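Local structure of UDP-glucose 4-epimerase (7K3P) at residues Phe245-Ile251 / Asn271-Gly275; Thr240-Asp244 / Asp306-Ser312; Leu212-Ala217 / Val283-Met287. The protein interconverts UDP-glucose and UDP-galactose, and probably also their N-acetylated counterparts, by inverting the sugar at C4 with a bound NAD cofactor. The protein carries 2 engineered substitutions. All coordinates share one frame; numbering follows the deposited sequence.

Interaction 1. Residues Phe245-Ile251 / Asn271-Gly275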
loop_
_atom_site.group_PDB
_atom_site.type_symbol
_atom_site.label_atom_id
_atom_site.label_comp_id
_atom_site.label_asym_id
_atom_site.label_seq_id
_atom_site.Cartn_x
_atom_site.Cartn_y
_atom_site.Cartn_z
ATOM N N PHE A 245 13.690 17.995 15.315
ATOM C CA PHE A 245 14.218 16.838 16.049
ATOM C C PHE A 245 13.425 16.644 17.337
ATOM O O PHE A 245 12.808 17.588 17.836
ATOM C CB PHE A 245 15.697 17.047 16.386
ATOM C CG PHE A 245 16.517 17.448 15.208
ATOM C CD1 PHE A 245 16.996 16.485 14.324
ATOM C CD2 PHE A 245 16.789 18.786 14.962
ATOM C CE1 PHE A 245 17.740 16.853 13.216
ATOM C CE2 PHE A 245 17.534 19.164 13.859
ATOM C CZ PHE A 245 18.013 18.191 12.982
ATOM N N ILE A 246 13.431 15.432 17.884
ATOM C CA ILE A 246 12.663 15.191 19.101
ATOM C C ILE A 246 13.365 14.227 20.060
ATOM O O ILE A 246 14.061 13.291 19.633
ATOM C CB ILE A 246 11.228 14.716 18.784
ATOM C CG1 ILE A 246 10.352 14.795 20.034
ATOM C CG2 ILE A 246 11.242 13.289 18.182
ATOM C CD1 ILE A 246 8.866 14.754 19.717
ATOM N N HIS A 247 13.196 14.474 21.357
ATOM C CA HIS A 247 13.796 13.624 22.384
ATOM C C HIS A 247 13.049 12.286 22.444
ATOM O O HIS A 247 11.829 12.253 22.347
ATOM C CB HIS A 247 13.750 14.325 23.746
ATOM C CG HIS A 247 14.563 13.645 24.799
ATOM N ND1 HIS A 247 14.107 12.551 25.502
ATOM C CD2 HIS A 247 15.808 13.900 25.266
ATOM C CE1 HIS A 247 15.034 12.162 26.359
ATOM N NE2 HIS A 247 16.076 12.960 26.233
ATOM N N VAL A 248 13.785 11.188 22.602
ATOM C CA VAL A 248 13.152 9.863 22.600
ATOM C C VAL A 248 12.057 9.729 23.665
ATOM O O VAL A 248 11.075 9.011 23.462
ATOM C CB VAL A 248 14.191 8.717 22.729
ATOM C CG1 VAL A 248 14.941 8.808 24.064
ATOM C CG2 VAL A 248 13.509 7.354 22.586
ATOM N N ASP A 249 12.202 10.431 24.788
ATOM C CA ASP A 249 11.211 10.302 25.859
ATOM C C ASP A 249 9.966 11.149 25.593
ATOM O O ASP A 249 8.896 10.877 26.142
ATOM C CB ASP A 249 11.831 10.613 27.241
ATOM C CG ASP A 249 12.703 9.471 27.767
ATOM O OD1 ASP A 249 12.262 8.300 27.702
ATOM O OD2 ASP A 249 13.838 9.743 28.224
ATOM N N ASP A 250 10.111 12.163 24.737
ATOM C CA ASP A 250 8.993 13.028 24.347
ATOM C C ASP A 250 8.143 12.420 23.237
ATOM O O ASP A 250 6.910 12.582 23.203
ATOM C CB ASP A 250 9.511 14.404 23.901
ATOM C CG ASP A 250 9.952 15.275 25.073
ATOM O OD1 ASP A 250 9.407 15.088 26.180
ATOM O OD2 ASP A 250 10.837 16.143 24.886
ATOM N N ILE A 251 8.792 11.754 22.286
ATOM C CA ILE A 251 7.999 11.011 21.301
ATOM C C ILE A 251 7.364 9.821 22.035
ATOM O O ILE A 251 6.224 9.452 21.765
ATOM C CB ILE A 251 8.836 10.571 20.068
ATOM C CG1 ILE A 251 7.980 9.760 19.091
ATOM C CG2 ILE A 251 10.078 9.799 20.488
ATOM C CD1 ILE A 251 6.746 10.506 18.628
ATOM N N ASN A 271 0.791 15.109 13.952
ATOM C CA ASN A 271 2.222 15.333 13.981
ATOM C C ASN A 271 2.651 15.361 15.441
ATOM O O ASN A 271 1.936 15.908 16.289
ATOM C CB ASN A 271 2.573 16.687 13.356
ATOM C CG ASN A 271 2.410 16.706 11.855
ATOM O OD1 ASN A 271 2.604 15.688 11.179
ATOM N ND2 ASN A 271 2.061 17.880 11.314
ATOM N N VAL A 272 3.828 14.820 15.735
ATOM C CA VAL A 272 4.423 15.005 17.049
ATOM C C VAL A 272 5.689 15.820 16.888
ATOM O O VAL A 272 6.621 15.397 16.197
ATOM C CB VAL A 272 4.778 13.674 17.727
ATOM C CG1 VAL A 272 5.214 13.930 19.167
ATOM C CG2 VAL A 272 3.574 12.715 17.688
ATOM N N GLY A 273 5.735 16.988 17.534
ATOM C CA GLY A 273 6.907 17.846 17.444
ATOM C C GLY A 273 6.818 19.019 18.413
ATOM O O GLY A 273 5.752 19.266 19.004
ATOM N N TYR A 274 7.925 19.746 18.568
ATOM C CA TYR A 274 7.976 20.867 19.504
ATOM C C TYR A 274 7.319 22.148 18.960
ATOM O O TYR A 274 7.159 23.130 19.706
ATOM C CB TYR A 274 9.421 21.141 19.945
ATOM C CG TYR A 274 10.092 19.993 20.663
ATOM C CD1 TYR A 274 9.421 19.271 21.652
ATOM C CD2 TYR A 274 11.400 19.626 20.353
ATOM C CE1 TYR A 274 10.039 18.217 22.319
ATOM C CE2 TYR A 274 12.028 18.573 21.014
ATOM C CZ TYR A 274 11.340 17.874 21.993
ATOM O OH TYR A 274 11.959 16.835 22.647
ATOM N N GLY A 275 6.925 22.138 17.683
ATOM C CA GLY A 275 6.290 23.296 17.054
ATOM C C GLY A 275 7.298 24.345 16.594
ATOM O O GLY A 275 6.927 25.429 16.119
HETATM O O HOH W 1 10.253 18.404 17.350
#
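The phenol of Tyr274 reaches across to the start of helix 248-261, where its hydroxyl is gripped twice. Tyr274 OH donates to Asp250 OD2 at 2.6 Å, on the anti lone pair that points away from the other carboxylate oxygen. It also accepts from His247 N, 3.0 Å from Tyr274 OH, in a fairly straight bond (162° at the hydrogen). The carboxylate meets the ring at its edge, with the two planes close to perpendicular. One bond given and one received fix the rotation of the hydroxyl, and they suit a tyrosine: its long, rigid ring sets a hydroxyl at the helix start while its flank packs on Ile246, whose CG1 lies 3.8 Å from Tyr274 CZ. With CG1 anti to the backbone N (chi1 -166°) and the chain extended beyond it, Ile246 also sends CD1 to Val272 CG1, 3.8 Å away. Ile251 CD1 touches the same Val272 methyl, so one beta-branched residue fills the angle between the strand and the first helical turn.

Farther out, a water lies between Phe245 O and Tyr274 N, accepting from the latter. His247 occupies the N-cap of the helix and takes Asp249 N on its ND1 at 2.9 Å, while its carbonyl accepts from both Asp250 N and Ile251 N. Asp250 is steadied in turn by Lys326 N and Tyr327 N, and these amides, together with the nearby helix N-terminus, would favour its negative charge. The contact is buried where strand 242-246 passes into helix 248-261. Helix 27-37 packs against Val248 and Ile251, helix 330-343 against His247 and Tyr274, and Asn192 and Ala194 bond to the backbone of Ile246.

Interaction 2. Residues Thr240-Asp244 / Asp306-Ser312. With ACT (acetate ion), chain G.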
loop_
_atom_site.group_PDB
_atom_site.type_symbol
_atom_site.label_atom_id
_atom_site.label_comp_id
_atom_site.label_asym_id
_atom_site.label_seq_id
_atom_site.Cartn_x
_atom_site.Cartn_y
_atom_site.Cartn_z
ATOM N N THR A 240 21.446 29.474 8.881
ATOM C CA THR A 240 21.570 28.044 8.588
ATOM C C THR A 240 20.200 27.356 8.575
ATOM O O THR A 240 19.200 27.945 9.003
ATOM C CB THR A 240 22.532 27.315 9.555
ATOM O OG1 THR A 240 22.013 27.347 10.893
ATOM C CG2 THR A 240 23.918 27.962 9.528
ATOM N N CYS A 241 20.157 26.121 8.070
ATOM C CA CYS A 241 18.898 25.387 7.939
ATOM C C CYS A 241 18.252 25.080 9.296
ATOM O O CYS A 241 18.940 24.819 10.278
ATOM C CB CYS A 241 19.113 24.079 7.146
ATOM S SG CYS A 241 19.265 24.380 5.350
ATOM N N ILE A 242 16.922 25.116 9.324
ATOM C CA ILE A 242 16.158 24.770 10.512
ATOM C C ILE A 242 15.424 23.438 10.290
ATOM O O ILE A 242 14.681 23.273 9.317
ATOM C CB ILE A 242 15.149 25.888 10.868
ATOM C CG1 ILE A 242 15.914 27.155 11.283
ATOM C CG2 ILE A 242 14.208 25.427 11.989
ATOM C CD1 ILE A 242 15.039 28.363 11.556
ATOM N N ARG A 243 15.653 22.484 11.184
ATOM C CA ARG A 243 15.004 21.181 11.067
ATOM C C ARG A 243 14.386 20.741 12.388
ATOM O O ARG A 243 14.646 21.335 13.433
ATOM C CB ARG A 243 15.996 20.119 10.570
ATOM C CG ARG A 243 16.461 20.352 9.135
ATOM C CD ARG A 243 15.285 20.305 8.169
ATOM N NE ARG A 243 15.717 20.362 6.770
ATOM C CZ ARG A 243 15.893 21.483 6.075
ATOM N NH1 ARG A 243 15.689 22.667 6.640
ATOM N NH2 ARG A 243 16.276 21.423 4.801
ATOM N N ASP A 244 13.613 19.662 12.322
ATOM C CA ASP A 244 12.767 19.217 13.408
ATOM C C ASP A 244 13.363 17.938 14.023
ATOM O O ASP A 244 13.567 16.929 13.322
ATOM C CB ASP A 244 11.372 18.975 12.822
ATOM C CG ASP A 244 10.311 18.768 13.877
ATOM O OD1 ASP A 244 10.481 17.863 14.722
ATOM O OD2 ASP A 244 9.299 19.506 13.839
ATOM N N ASP A 306 17.466 22.336 -1.087
ATOM C CA ASP A 306 17.245 22.271 0.363
ATOM C C ASP A 306 16.383 23.429 0.859
ATOM O O ASP A 306 16.750 24.594 0.692
ATOM C CB ASP A 306 18.574 22.296 1.125
ATOM C CG ASP A 306 19.197 20.924 1.277
ATOM O OD1 ASP A 306 18.533 19.913 0.963
ATOM O OD2 ASP A 306 20.362 20.868 1.731
ATOM N N PRO A 307 15.242 23.121 1.497
ATOM C CA PRO A 307 14.471 24.226 2.078
ATOM C C PRO A 307 15.203 24.817 3.295
ATOM O O PRO A 307 15.933 24.098 3.994
ATOM C CB PRO A 307 13.156 23.553 2.502
ATOM C CG PRO A 307 13.525 22.108 2.735
ATOM C CD PRO A 307 14.623 21.799 1.736
ATOM N N SER A 308 15.039 26.113 3.537
ATOM C CA SER A 308 15.662 26.714 4.710
ATOM C C SER A 308 15.011 26.178 6.002
ATOM O O SER A 308 15.670 26.035 7.037
ATOM C CB SER A 308 15.569 28.245 4.649
ATOM O OG SER A 308 14.218 28.659 4.553
ATOM N N VAL A 309 13.717 25.878 5.923
ATOM C CA VAL A 309 12.931 25.442 7.085
ATOM C C VAL A 309 12.033 24.252 6.725
ATOM O O VAL A 309 11.329 24.275 5.705
ATOM C CB VAL A 309 12.056 26.594 7.643
ATOM C CG1 VAL A 309 11.267 26.140 8.878
ATOM C CG2 VAL A 309 12.920 27.795 7.999
ATOM N N LEU A 310 12.074 23.215 7.560
ATOM C CA LEU A 310 11.175 22.068 7.414
ATOM C C LEU A 310 10.900 21.492 8.811
ATOM O O LEU A 310 11.765 20.848 9.409
ATOM C CB LEU A 310 11.810 20.998 6.517
ATOM C CG LEU A 310 11.064 19.666 6.413
ATOM C CD1 LEU A 310 9.673 19.918 5.907
ATOM C CD2 LEU A 310 11.792 18.685 5.499
ATOM N N ILE A 311 9.701 21.737 9.338
ATOM C CA ILE A 311 9.355 21.247 10.674
ATOM C C ILE A 311 7.893 20.824 10.699
ATOM O O ILE A 311 7.123 21.182 9.796
ATOM C CB ILE A 311 9.588 22.334 11.758
ATOM C CG1 ILE A 311 8.568 23.463 11.612
ATOM C CG2 ILE A 311 11.004 22.878 11.677
ATOM C CD1 ILE A 311 8.635 24.483 12.762
ATOM N N SER A 312 7.509 20.074 11.731
ATOM C CA SER A 312 6.116 19.676 11.886
ATOM C C SER A 312 5.321 20.835 12.472
ATOM O O SER A 312 5.824 21.559 13.344
ATOM C CB SER A 312 5.984 18.482 12.844
ATOM O OG SER A 312 6.713 17.339 12.402
HETATM C C ACT G . 16.368 18.171 4.064
HETATM O O ACT G . 16.945 18.962 3.267
HETATM O OXT ACT G . 16.710 18.207 5.273
HETATM C CH3 ACT G . 15.324 17.204 3.595
HETATM O O HOH W 2 8.201 16.079 14.112
HETATM O O HOH W 3 12.901 18.372 9.747
HETATM O O HOH W 4 7.368 20.716 15.374
#
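Arg243 leaves its strand with CG anti to the carbonyl carbon (chi1 -67°) and bends again at chi2, a fold that carries its guanidinium back along residues 306-310 and over Leu310 CB. The frame is a parallel beta pairing of strands 242-246 and 309-312 in the mixed sheet of this member of the NAD-dependent epimerase/dehydratase family, which has the extended SDR fold. Ile242 is its centre: its N donates to Ser308 O at 2.8 Å and its O accepts from Leu310 N at 3.1 Å. Ile242 and Val309 share one face, side by side, and Ile242 also runs alongside Ile311, beta-branched chains well suited to extended backbone; Arg243 and Leu310 occupy the other face.

An arginine suits the place because its flat end has several N-H groups to share. Arg243 NH1 and NH2 both grip Pro307 O, Arg243 NH2 at 2.8 Å. Arg243 NH1 also donates to Ile242 O at 2.9 Å. Leu310 N and NH1 approach that carbonyl from opposite faces of its plane, so side chain and sheet use one oxygen together. The remaining edge is taken by an acetate, probably from the crystallisation liquor: NE bonds to OXT and NH2 to O.

At the far end Asp244 takes over where regular pairing loosens. Placed by CG anti to the backbone N (chi1 -169°), its carboxylate stands in for a strand carbonyl, while one water joins Asp244 N to Leu310 O and another joins Asp244 OD2 to Ser312 O. Ser312 N meets Asp244 OD2 at 2.8 Å from above the carboxylate plane, with an angle of 169° at the hydrogen.

Interaction 3. Residues Leu212-Ala217 / Val283-Met287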
loop_
_atom_site.group_PDB
_atom_site.type_symbol
_atom_site.label_atom_id
_atom_site.label_comp_id
_atom_site.label_asym_id
_atom_site.label_seq_id
_atom_site.Cartn_x
_atom_site.Cartn_y
_atom_site.Cartn_z
ATOM N N LEU A 212 20.700 15.868 10.875
ATOM C CA LEU A 212 21.724 16.750 11.460
ATOM C C LEU A 212 22.220 16.334 12.855
ATOM O O LEU A 212 23.423 16.340 13.120
ATOM C CB LEU A 212 21.228 18.194 11.495
ATOM C CG LEU A 212 22.019 19.117 12.432
ATOM C CD1 LEU A 212 23.423 19.374 11.909
ATOM C CD2 LEU A 212 21.281 20.420 12.662
ATOM N N ILE A 213 21.302 15.980 13.747
ATOM C CA ILE A 213 21.713 15.544 15.082
ATOM C C ILE A 213 22.520 14.238 15.039
ATOM O O ILE A 213 23.524 14.096 15.747
ATOM C CB ILE A 213 20.522 15.408 16.030
ATOM C CG1 ILE A 213 19.822 16.758 16.174
ATOM C CG2 ILE A 213 20.981 14.923 17.392
ATOM C CD1 ILE A 213 19.216 16.992 17.553
ATOM N N LYS A 214 22.090 13.293 14.207
ATOM C CA LYS A 214 22.825 12.037 14.055
ATOM C C LYS A 214 24.254 12.312 13.558
ATOM O O LYS A 214 25.226 11.805 14.119
ATOM C CB LYS A 214 22.081 11.081 13.113
ATOM C CG LYS A 214 22.755 9.720 12.908
ATOM C CD LYS A 214 22.819 8.911 14.202
ATOM C CE LYS A 214 23.254 7.468 13.942
ATOM N NZ LYS A 214 23.317 6.678 15.212
ATOM N N VAL A 215 24.376 13.139 12.525
ATOM C CA VAL A 215 25.684 13.498 11.974
ATOM C C VAL A 215 26.559 14.207 13.017
ATOM O O VAL A 215 27.743 13.894 13.180
ATOM C CB VAL A 215 25.524 14.400 10.729
ATOM C CG1 VAL A 215 26.856 15.021 10.330
ATOM C CG2 VAL A 215 24.930 13.617 9.580
ATOM N N ALA A 216 25.969 15.165 13.720
ATOM C CA ALA A 216 26.679 15.882 14.774
ATOM C C ALA A 216 27.183 14.908 15.847
ATOM O O ALA A 216 28.325 14.996 16.285
ATOM C CB ALA A 216 25.783 16.946 15.388
ATOM N N ALA A 217 26.318 13.986 16.260
ATOM C CA ALA A 217 26.673 12.947 17.224
ATOM C C ALA A 217 27.789 12.035 16.700
ATOM O O ALA A 217 28.721 11.677 17.447
ATOM C CB ALA A 217 25.437 12.122 17.602
ATOM N N VAL A 283 22.677 23.214 16.703
ATOM C CA VAL A 283 22.985 21.819 16.977
ATOM C C VAL A 283 24.492 21.592 17.112
ATOM O O VAL A 283 24.947 20.841 17.980
ATOM C CB VAL A 283 22.388 20.886 15.892
ATOM C CG1 VAL A 283 22.915 19.476 16.051
ATOM C CG2 VAL A 283 20.852 20.912 15.970
ATOM N N ILE A 284 25.270 22.244 16.258
ATOM C CA ILE A 284 26.723 22.116 16.344
ATOM C C ILE A 284 27.235 22.648 17.681
ATOM O O ILE A 284 27.963 21.949 18.398
ATOM C CB ILE A 284 27.419 22.830 15.176
ATOM C CG1 ILE A 284 27.201 22.034 13.885
ATOM C CG2 ILE A 284 28.909 22.996 15.469
ATOM C CD1 ILE A 284 27.481 22.817 12.619
ATOM N N GLU A 285 26.837 23.874 18.024
ATOM C CA GLU A 285 27.236 24.480 19.299
ATOM C C GLU A 285 26.841 23.592 20.487
ATOM O O GLU A 285 27.674 23.266 21.334
ATOM C CB GLU A 285 26.635 25.885 19.455
ATOM C CG GLU A 285 27.325 26.750 20.534
ATOM C CD GLU A 285 26.551 28.030 20.887
ATOM O OE1 GLU A 285 26.048 28.129 22.030
ATOM O OE2 GLU A 285 26.456 28.941 20.034
ATOM N N ALA A 286 25.571 23.192 20.535
ATOM C CA ALA A 286 25.086 22.298 21.585
ATOM C C ALA A 286 25.838 20.963 21.641
ATOM O O ALA A 286 26.230 20.514 22.717
ATOM C CB ALA A 286 23.584 22.065 21.438
ATOM N N MET A 287 26.035 20.313 20.499
ATOM C CA MET A 287 26.727 19.024 20.508
ATOM C C MET A 287 28.164 19.161 21.016
ATOM O O MET A 287 28.644 18.316 21.789
ATOM C CB MET A 287 26.718 18.369 19.123
ATOM C CG MET A 287 27.271 16.945 19.127
ATOM S SD MET A 287 26.296 15.801 20.159
ATOM C CE MET A 287 24.760 15.731 19.215
#
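Leu212 and Val283 reach toward each other tip to tip, and they do so tightly: Leu212 CD2 stands 3.4 Å from Val283 CG2 and equally near Val283 CB, closer than carbons usually pack. The fork of the leucine thus sits against the branched end of the valine, with Leu212 CG resting at 3.7 Å on Val283 CG1. That methyl, swung anti to the backbone N (chi1 170°), is a bump on segment 283-287. Val283 CG1 enters a shallow hollow between Leu212 and Ile213 CG1, whose chain crosses the valine at about a right angle, with Ala216 CB as its floor, 3.9 Å from Val283 CG1. Alanine suits this floor, since its single methyl lets the valine come in close to the backbone.

The axes of segments 212-217 and 283-287 run 39° apart and approach to 9.9 Å. As in related epimerases, the two helices probably belong to the smaller, substrate-binding part of the short-chain dehydrogenase/reductase (SDR) fold, and the side chains that meet in the seam are all apolar. Strand 226-230 lies against Ala216 and Ile284 through Leu227, Phe245 of strand 242-246 packs on Leu212 and Ile213, and helix 330-343 meets Ile213 and Met287.

One turn after Val283, Met287 makes the second bump. Its flexible, unbranched chain bends at both chi2 and chi3, folding the thioether over the neighbouring helix: Met287 CG passes 3.6 Å from Ala216 O, and the terminal methyl curls back against Ile213 and Ala217. Ala217, as small as Ala216, presents little more than backbone here, and Met287 CE settles 3.8 Å from Ala217 N and 4.0 Å from Ala217 CB.

In the fold
Strand 242-246 ties the three sites together. Its first half pairs with 309-312 in interaction 2, and its end leads into the helix start of interaction 1; their centres lie 15 Å apart, and they touch where Asn271 CB meets Ser312 CB at 3.9 Å. Phe245, whose side chain starts away from residues 271-275, packs on interaction 3, with Phe245 CD1 3.4 Å from Ile213 CG1. Interactions 2 and 3 do not touch, their nearest atoms being about 6 Å apart. The bound NAD lies nearest interaction 1, about 7 Å from the side chain of Ile246, and about 9 Å from the side chains of Ser312 and Ile213, so the three side chains named lie some way from the cofactor.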